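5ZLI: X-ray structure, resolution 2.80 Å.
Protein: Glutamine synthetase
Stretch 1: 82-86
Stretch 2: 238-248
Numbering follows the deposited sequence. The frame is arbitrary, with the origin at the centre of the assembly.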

# COMPACT_ATOMS: atom_id res chain seq x y z
N VAL B 82 -57.36 -14.84 6.72
CA VAL B 82 -57.69 -13.95 5.61
C VAL B 82 -56.39 -13.31 5.15
O VAL B 82 -55.48 -13.04 5.94
CB VAL B 82 -58.72 -12.86 5.99
CG1 VAL B 82 -60.07 -13.50 6.30
CG2 VAL B 82 -58.21 -12.02 7.15
N ARG B 83 -56.33 -13.06 3.84
CA ARG B 83 -55.21 -12.39 3.18
C ARG B 83 -53.88 -13.08 3.43
O ARG B 83 -52.81 -12.46 3.31
CB ARG B 83 -55.14 -10.91 3.59
CG ARG B 83 -56.34 -10.15 3.06
CD ARG B 83 -56.30 -8.70 3.45
NE ARG B 83 -56.46 -8.58 4.89
CZ ARG B 83 -57.62 -8.71 5.53
NH1 ARG B 83 -58.74 -8.99 4.86
NH2 ARG B 83 -57.64 -8.57 6.84
N TYR B 84 -53.91 -14.37 3.77
CA TYR B 84 -52.67 -15.12 3.82
C TYR B 84 -52.05 -15.18 2.42
O TYR B 84 -52.67 -14.80 1.42
CB TYR B 84 -52.88 -16.53 4.42
CG TYR B 84 -53.95 -17.40 3.80
CD1 TYR B 84 -53.74 -18.03 2.59
CD2 TYR B 84 -55.14 -17.66 4.47
CE1 TYR B 84 -54.70 -18.85 2.03
CE2 TYR B 84 -56.12 -18.49 3.92
CZ TYR B 84 -55.89 -19.08 2.69
OH TYR B 84 -56.80 -19.91 2.10
N PHE B 85 -50.78 -15.55 2.36
CA PHE B 85 -50.12 -15.56 1.07
C PHE B 85 -48.86 -16.38 1.16
O PHE B 85 -48.24 -16.46 2.22
CB PHE B 85 -49.80 -14.15 0.63
CG PHE B 85 -48.88 -13.43 1.56
CD1 PHE B 85 -49.35 -12.90 2.76
CD2 PHE B 85 -47.55 -13.21 1.21
CE1 PHE B 85 -48.49 -12.19 3.64
CE2 PHE B 85 -46.70 -12.50 2.06
CZ PHE B 85 -47.18 -12.00 3.28
N ILE B 86 -48.47 -16.97 0.04
CA ILE B 86 -47.18 -17.65 -0.01
C ILE B 86 -46.06 -16.62 -0.08
O ILE B 86 -46.03 -15.77 -0.97
CB ILE B 86 -47.11 -18.61 -1.20
CG1 ILE B 86 -48.04 -19.80 -0.96
CG2 ILE B 86 -45.70 -18.99 -1.47
CD1 ILE B 86 -48.03 -20.86 -2.08
N LEU B 238 -60.61 -0.87 7.23
CA LEU B 238 -59.63 -0.31 8.15
C LEU B 238 -58.53 -1.31 8.47
O LEU B 238 -57.35 -1.00 8.35
CB LEU B 238 -60.30 0.18 9.43
CG LEU B 238 -59.27 0.92 10.31
CD1 LEU B 238 -59.91 2.17 10.89
CD2 LEU B 238 -58.60 0.09 11.40
N VAL B 239 -58.90 -2.52 8.85
CA VAL B 239 -57.87 -3.51 9.17
C VAL B 239 -57.11 -3.94 7.91
O VAL B 239 -55.88 -3.94 7.87
CB VAL B 239 -58.50 -4.72 9.89
CG1 VAL B 239 -57.45 -5.83 10.09
CG2 VAL B 239 -59.21 -4.29 11.19
N GLU B 240 -57.86 -4.33 6.87
CA GLU B 240 -57.25 -4.81 5.63
C GLU B 240 -56.30 -3.80 5.01
O GLU B 240 -55.28 -4.18 4.44
CB GLU B 240 -58.37 -5.19 4.66
CG GLU B 240 -57.97 -5.72 3.33
CD GLU B 240 -59.06 -5.45 2.34
OE1 GLU B 240 -59.03 -6.03 1.23
OE2 GLU B 240 -59.97 -4.67 2.69
N ALA B 241 -56.62 -2.51 5.09
CA ALA B 241 -55.66 -1.54 4.60
C ALA B 241 -54.37 -1.59 5.41
O ALA B 241 -53.27 -1.70 4.86
CB ALA B 241 -56.26 -0.14 4.61
N ALA B 242 -54.50 -1.58 6.73
CA ALA B 242 -53.32 -1.65 7.58
C ALA B 242 -52.58 -2.94 7.37
O ALA B 242 -51.35 -2.98 7.52
CB ALA B 242 -53.73 -1.53 9.05
N ASP B 243 -53.32 -4.01 7.05
CA ASP B 243 -52.67 -5.27 6.72
C ASP B 243 -51.83 -5.16 5.47
O ASP B 243 -50.68 -5.59 5.45
CB ASP B 243 -53.71 -6.37 6.55
CG ASP B 243 -54.08 -7.00 7.83
OD1 ASP B 243 -53.69 -6.50 8.90
OD2 ASP B 243 -54.72 -8.05 7.76
N ASN B 244 -52.37 -4.54 4.42
CA ASN B 244 -51.62 -4.50 3.18
C ASN B 244 -50.41 -3.61 3.33
O ASN B 244 -49.39 -3.83 2.67
CB ASN B 244 -52.48 -3.97 2.04
CG ASN B 244 -53.54 -4.94 1.61
OD1 ASN B 244 -53.40 -6.15 1.77
ND2 ASN B 244 -54.62 -4.41 1.08
N VAL B 245 -50.48 -2.64 4.24
CA VAL B 245 -49.32 -1.82 4.53
C VAL B 245 -48.19 -2.67 5.10
O VAL B 245 -47.05 -2.58 4.64
CB VAL B 245 -49.72 -0.67 5.47
CG1 VAL B 245 -48.48 0.02 6.08
CG2 VAL B 245 -50.62 0.33 4.71
N GLN B 246 -48.50 -3.55 6.07
CA GLN B 246 -47.47 -4.47 6.57
C GLN B 246 -46.85 -5.30 5.44
O GLN B 246 -45.62 -5.43 5.36
CB GLN B 246 -48.01 -5.41 7.67
CG GLN B 246 -48.40 -4.77 9.00
CD GLN B 246 -47.30 -3.91 9.64
OE1 GLN B 246 -47.07 -2.78 9.20
NE2 GLN B 246 -46.59 -4.45 10.63
N LYS B 247 -47.68 -5.89 4.57
CA LYS B 247 -47.16 -6.66 3.44
C LYS B 247 -46.28 -5.80 2.53
O LYS B 247 -45.15 -6.18 2.20
CB LYS B 247 -48.30 -7.26 2.62
CG LYS B 247 -49.14 -8.35 3.26
CD LYS B 247 -49.92 -9.07 2.12
CE LYS B 247 -51.09 -9.92 2.62
NZ LYS B 247 -51.78 -10.64 1.54
N LEU B 248 -46.82 -4.66 2.06
CA LEU B 248 -46.07 -3.71 1.23
C LEU B 248 -44.71 -3.34 1.82
O LEU B 248 -43.69 -3.37 1.10
CB LEU B 248 -46.93 -2.46 1.01
CG LEU B 248 -46.57 -1.16 0.25
CD1 LEU B 248 -45.67 -0.19 1.01
CD2 LEU B 248 -45.92 -1.48 -1.03

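Arg 83 has a left-handed backbone, with phi and psi of 57° and 22°, and it joins the helix at two separate points: its side chain binds Asp 243, while its own carbonyl oxygen accepts a hydrogen bond from Lys 247. The residue lies where the chain turns a corner, and its CA-to-CB bond points toward the helix. Glu 240, Asp 243 and Lys 247 follow one another at intervals of three and four residues, so the turns of the helix bring all three to the same side.

The arginine side chain, with chi1 to chi3 in m, t and m, brings its guanidinium edge to the carboxylate of Asp 243. NH2 donates to OD2 at 3.1 Å, within a salt bridge, and NE adds a weak hydrogen bond to the same OD2 at 3.4 Å. Aspartate suits this buried place because its charge offsets that of the arginine; its OD1 is satisfied elsewhere in the structure. Over one face of the guanidinium lies CG of Glu 240, a methylene that packs against the flat group; the closest approach of these two residues is 3.4 Å, from Arg 83 CD to Glu 240 CG.

Lys 247 reaches the strand side with an m chi1 and three t angles beyond it. Its NZ donates to Arg 83 O at 2.7 Å and also bonds elsewhere in the structure, which helps to satisfy a buried ammonium. The long aliphatic chain has its own use: CD sits over the face of the Phe 85 ring, 4.1 Å from the centroid, in a CH-pi contact, and Lys 247 CE comes within 3.5 Å of Phe 85 CD1. Lysine thus offers both a polar tip and a nonpolar stem, and the buried phenylalanine gives the stem a broad surface. The contact is small, burying 316 Å² in all.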